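Local coordinates for protein 3-ketosteroid-delta4-5alpha-dehydrogenase (Rhodococcus jostii, PDB 4AT2) that probably uses its bound flavin-adenine dinucleotide to introduce a C4-C5 double bond into the A ring of 5-alpha-reduced 3-ketosteroids during steroid catabolism, at residues Pro154-Pro159 with Asp337-Arg342. Residues are numbered along the deposited sequence; the frame is centred on the assembly and turned at random.
Sequences PGWEPP and DTYSGR. With ASD (4-androstene-3-17-dione), chain B.
With CG of Trp156 anti to its own carbonyl carbon (chi1 -79°) the indole reaches the start of helix 340-350, while Tyr339, whose CG stands anti to the backbone N (chi1 170°), brings its phenol ring obliquely up to the CZ3 corner of that indole. The indole is sandwiched between the steroid and this helix start. Methyl C18 of androstenedione sits over the centre of one face, 3.5 Å from Trp156 CD2, and Ser340 presses on the opposite face in a CH-pi contact, its CB 3.6 Å from the centroid of the six-membered ring and displaced toward the rim near CZ2 and CH2. A small residue suits the helix start, since it brings CB and backbone close to the ring: Trp156 CH2 is 3.4 Å from Gly341 N. Glycine fits next, because a side chain there would run into the Tyr339 ring, which lies with one face under Gly341 N. Trp156 and Tyr339, the helix N-cap, line the steroid pocket of this flavin-dependent dehydrogenase, with Ser340 and Gly341 behind the indole as a second layer. Trp156 CZ3 meets Tyr339 CE1 at 4.0 Å and the steroid methyl C19 at 3.4 Å; the phenol OH also approaches C19 and is hydrogen-bonded to Ser488. An alanine in place of Trp156 would probably strip the steroid's C18 and C19 methyls of this flat apolar support and open a gap against Ser340 CB. A water bridges the two backbones, accepting from Ser340 N at 2.8 Å and donating to Gly155 O at 3.2 Å, and thereby satisfies an amide of the first helical turn.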
ATOM      1  N   PRO A 154      14.755  -6.687 -25.906  1.00 11.67           N
ATOM      2  CA  PRO A 154      14.588  -6.063 -24.597  1.00 11.35           C
ATOM      3  C   PRO A 154      14.968  -4.590 -24.633  1.00 11.45           C
ATOM      4  O   PRO A 154      15.971  -4.217 -25.271  1.00 11.71           O
ATOM      5  CB  PRO A 154      15.568  -6.844 -23.713  1.00 11.32           C
ATOM      6  CG  PRO A 154      15.678  -8.180 -24.393  1.00 11.45           C
ATOM      7  CD  PRO A 154      15.697  -7.818 -25.851  1.00 11.96           C
ATOM      8  N   GLY A 155      14.170  -3.760 -23.964  1.00 11.25           N
ATOM      9  CA  GLY A 155      14.442  -2.328 -23.895  1.00 11.37           C
ATOM     10  C   GLY A 155      13.306  -1.586 -23.220  1.00 11.46           C
ATOM     11  O   GLY A 155      12.257  -2.165 -22.942  1.00 11.39           O
ATOM     12  N   TRP A 156      13.524  -0.301 -22.972  1.00 11.58           N
ATOM     13  CA  TRP A 156      12.537   0.553 -22.329  1.00 11.98           C
ATOM     14  C   TRP A 156      11.606   1.191 -23.326  1.00 12.75           C
ATOM     15  O   TRP A 156      10.468   1.528 -22.993  1.00 12.55           O
ATOM     16  CB  TRP A 156      13.249   1.635 -21.530  1.00 11.78           C
ATOM     17  CG  TRP A 156      13.793   1.190 -20.197  1.00 11.55           C
ATOM     18  CD1 TRP A 156      15.133   1.105 -19.803  1.00 11.77           C
ATOM     19  CD2 TRP A 156      13.024   0.802 -19.007  1.00 11.59           C
ATOM     20  NE1 TRP A 156      15.228   0.695 -18.495  1.00 11.63           N
ATOM     21  CE2 TRP A 156      14.005   0.500 -17.961  1.00 11.51           C
ATOM     22  CE3 TRP A 156      11.664   0.690 -18.709  1.00 11.52           C
ATOM     23  CZ2 TRP A 156      13.622   0.108 -16.676  1.00 11.51           C
ATOM     24  CZ3 TRP A 156      11.291   0.284 -17.416  1.00 11.43           C
ATOM     25  CH2 TRP A 156      12.251   0.009 -16.422  1.00 11.52           C
ATOM     26  N   GLU A 157      12.085   1.371 -24.554  1.00 13.67           N
ATOM     27  CA  GLU A 157      11.251   1.853 -25.660  1.00 14.88           C
ATOM     28  C   GLU A 157      11.853   1.448 -27.011  1.00 14.89           C
ATOM     29  O   GLU A 157      13.002   1.004 -27.071  1.00 14.55           O
ATOM     30  CB  GLU A 157      11.036   3.373 -25.582  1.00 17.29           C
ATOM     31  CG  GLU A 157      12.261   4.204 -25.279  1.00 19.33           C
ATOM     32  CD  GLU A 157      11.916   5.665 -25.009  1.00 21.40           C
ATOM     33  OE1 GLU A 157      11.451   6.352 -25.946  1.00 22.29           O
ATOM     34  OE2 GLU A 157      12.107   6.132 -23.863  1.00 23.59           O
ATOM     35  N   PRO A 158      11.071   1.565 -28.099  1.00 14.98           N
ATOM     36  CA  PRO A 158      11.644   1.219 -29.398  1.00 15.59           C
ATOM     37  C   PRO A 158      12.780   2.203 -29.715  1.00 16.36           C
ATOM     38  O   PRO A 158      12.584   3.410 -29.550  1.00 17.01           O
ATOM     39  CB  PRO A 158      10.464   1.411 -30.363  1.00 15.63           C
ATOM     40  CG  PRO A 158       9.240   1.376 -29.507  1.00 15.21           C
ATOM     41  CD  PRO A 158       9.666   2.001 -28.214  1.00 15.11           C
ATOM     42  N   PRO A 159      13.965   1.697 -30.103  1.00 17.66           N
ATOM     43  CA  PRO A 159      15.083   2.578 -30.485  1.00 18.57           C
ATOM     44  C   PRO A 159      14.779   3.395 -31.733  1.00 19.90           C
ATOM     45  O   PRO A 159      15.334   4.484 -31.908  1.00 20.84           O
ATOM     46  CB  PRO A 159      16.229   1.604 -30.772  1.00 18.92           C
ATOM     47  CG  PRO A 159      15.591   0.269 -30.939  1.00 18.55           C
ATOM     48  CD  PRO A 159      14.397   0.290 -30.027  1.00 17.33           C
ATOM     49  N   ASP A 337      14.231 -11.512 -18.062  1.00  8.11           N
ATOM     50  CA  ASP A 337      13.606 -11.130 -19.328  1.00  8.15           C
ATOM     51  C   ASP A 337      12.205 -10.550 -19.167  1.00  8.19           C
ATOM     52  O   ASP A 337      11.546 -10.250 -20.157  1.00  8.77           O
ATOM     53  CB  ASP A 337      13.616 -12.298 -20.330  1.00  8.10           C
ATOM     54  CG  ASP A 337      12.849 -13.518 -19.837  1.00  7.87           C
ATOM     55  OD1 ASP A 337      12.504 -13.586 -18.631  1.00  7.80           O
ATOM     56  OD2 ASP A 337      12.583 -14.405 -20.675  1.00  7.99           O
ATOM     57  N   THR A 338      11.761 -10.348 -17.930  1.00  7.96           N
ATOM     58  CA  THR A 338      10.488  -9.659 -17.753  1.00  8.10           C
ATOM     59  C   THR A 338      10.650  -8.160 -17.992  1.00  8.45           C
ATOM     60  O   THR A 338      11.762  -7.665 -18.194  1.00  8.74           O
ATOM     61  CB  THR A 338       9.797  -9.962 -16.396  1.00  7.95           C
ATOM     62  OG1 THR A 338       8.456  -9.440 -16.437  1.00  8.14           O
ATOM     63  CG2 THR A 338      10.540  -9.317 -15.233  1.00  7.93           C
ATOM     64  N   TYR A 339       9.520  -7.459 -18.012  1.00  8.48           N
ATOM     65  CA  TYR A 339       9.486  -6.007 -18.122  1.00  8.70           C
ATOM     66  C   TYR A 339      10.370  -5.369 -17.046  1.00  8.81           C
ATOM     67  O   TYR A 339      10.287  -5.721 -15.869  1.00  8.49           O
ATOM     68  CB  TYR A 339       8.024  -5.569 -17.964  1.00  8.69           C
ATOM     69  CG  TYR A 339       7.757  -4.085 -17.812  1.00  8.71           C
ATOM     70  CD1 TYR A 339       8.306  -3.161 -18.691  1.00  8.77           C
ATOM     71  CD2 TYR A 339       6.910  -3.620 -16.802  1.00  8.89           C
ATOM     72  CE1 TYR A 339       8.044  -1.801 -18.556  1.00  9.00           C
ATOM     73  CE2 TYR A 339       6.628  -2.270 -16.664  1.00  8.94           C
ATOM     74  CZ  TYR A 339       7.205  -1.371 -17.548  1.00  9.10           C
ATOM     75  OH  TYR A 339       6.931  -0.024 -17.418  1.00  9.54           O
ATOM     76  N   SER A 340      11.217  -4.430 -17.448  1.00  9.15           N
ATOM     77  CA  SER A 340      12.141  -3.847 -16.474  1.00  9.21           C
ATOM     78  C   SER A 340      11.433  -3.032 -15.373  1.00  8.81           C
ATOM     79  O   SER A 340      11.980  -2.863 -14.289  1.00  8.50           O
ATOM     80  CB  SER A 340      13.288  -3.107 -17.168  1.00 10.16           C
ATOM     81  OG  SER A 340      14.206  -4.058 -17.717  1.00 11.44           O
ATOM     82  N   GLY A 341      10.201  -2.583 -15.645  1.00  8.65           N
ATOM     83  CA  GLY A 341       9.349  -1.984 -14.611  1.00  8.41           C
ATOM     84  C   GLY A 341       8.953  -2.981 -13.533  1.00  8.08           C
ATOM     85  O   GLY A 341       8.865  -2.631 -12.361  1.00  8.05           O
ATOM     86  N   ARG A 342       8.698  -4.227 -13.942  1.00  7.91           N
ATOM     87  CA  ARG A 342       8.393  -5.288 -12.997  1.00  7.94           C
ATOM     88  C   ARG A 342       9.648  -5.614 -12.199  1.00  7.72           C
ATOM     89  O   ARG A 342       9.584  -5.794 -10.987  1.00  7.84           O
ATOM     90  CB  ARG A 342       7.864  -6.529 -13.730  1.00  8.23           C
ATOM     91  CG  ARG A 342       7.510  -7.675 -12.799  1.00  8.66           C
ATOM     92  CD  ARG A 342       6.637  -8.727 -13.486  1.00  8.93           C
ATOM     93  NE  ARG A 342       6.483  -9.857 -12.583  1.00  9.51           N
ATOM     94  CZ  ARG A 342       5.567  -9.937 -11.623  1.00  9.85           C
ATOM     95  NH1 ARG A 342       4.677  -8.962 -11.451  1.00 10.03           N
ATOM     96  NH2 ARG A 342       5.542 -11.007 -10.837  1.00 10.40           N
TER
HETATM   97  C1  ASD B1490       7.914   5.124 -17.384  1.00 13.57           C
HETATM   98  C10 ASD B1490       8.935   4.355 -18.243  1.00 13.94           C
HETATM   99  C11 ASD B1490      10.901   5.238 -16.813  1.00 14.39           C
HETATM  100  C12 ASD B1490      12.298   5.901 -16.730  1.00 14.77           C
HETATM  101  C13 ASD B1490      13.235   5.312 -17.781  1.00 15.32           C
HETATM  102  C14 ASD B1490      12.584   5.460 -19.155  1.00 14.89           C
HETATM  103  C15 ASD B1490      13.722   5.277 -20.170  1.00 15.16           C
HETATM  104  C16 ASD B1490      14.902   6.024 -19.526  1.00 15.79           C
HETATM  105  C17 ASD B1490      14.506   6.056 -18.058  1.00 15.57           C
HETATM  106  C18 ASD B1490      13.678   3.895 -17.403  1.00 14.89           C
HETATM  107  C19 ASD B1490       9.102   2.934 -17.699  1.00 13.83           C
HETATM  108  C2  ASD B1490       6.479   4.557 -17.439  1.00 13.42           C
HETATM  109  C3  ASD B1490       6.063   4.194 -18.848  1.00 13.36           C
HETATM  110  C4  ASD B1490       7.080   4.203 -19.929  1.00 13.36           C
HETATM  111  C5  ASD B1490       8.407   4.223 -19.663  1.00 13.98           C
HETATM  112  C6  ASD B1490       9.365   4.049 -20.835  1.00 13.79           C
HETATM  113  C7  ASD B1490      10.633   4.888 -20.683  1.00 13.90           C
HETATM  114  C8  ASD B1490      11.277   4.665 -19.315  1.00 14.36           C
HETATM  115  C9  ASD B1490      10.278   5.130 -18.225  1.00 14.21           C
HETATM  116  O1  ASD B1490       4.889   3.923 -19.103  1.00 12.47           O
HETATM  117  O2  ASD B1490      15.162   6.608 -17.184  1.00 17.60           O
HETATM  118  O   HOH W   1      11.783  -3.466 -20.024  1.00 13.49           O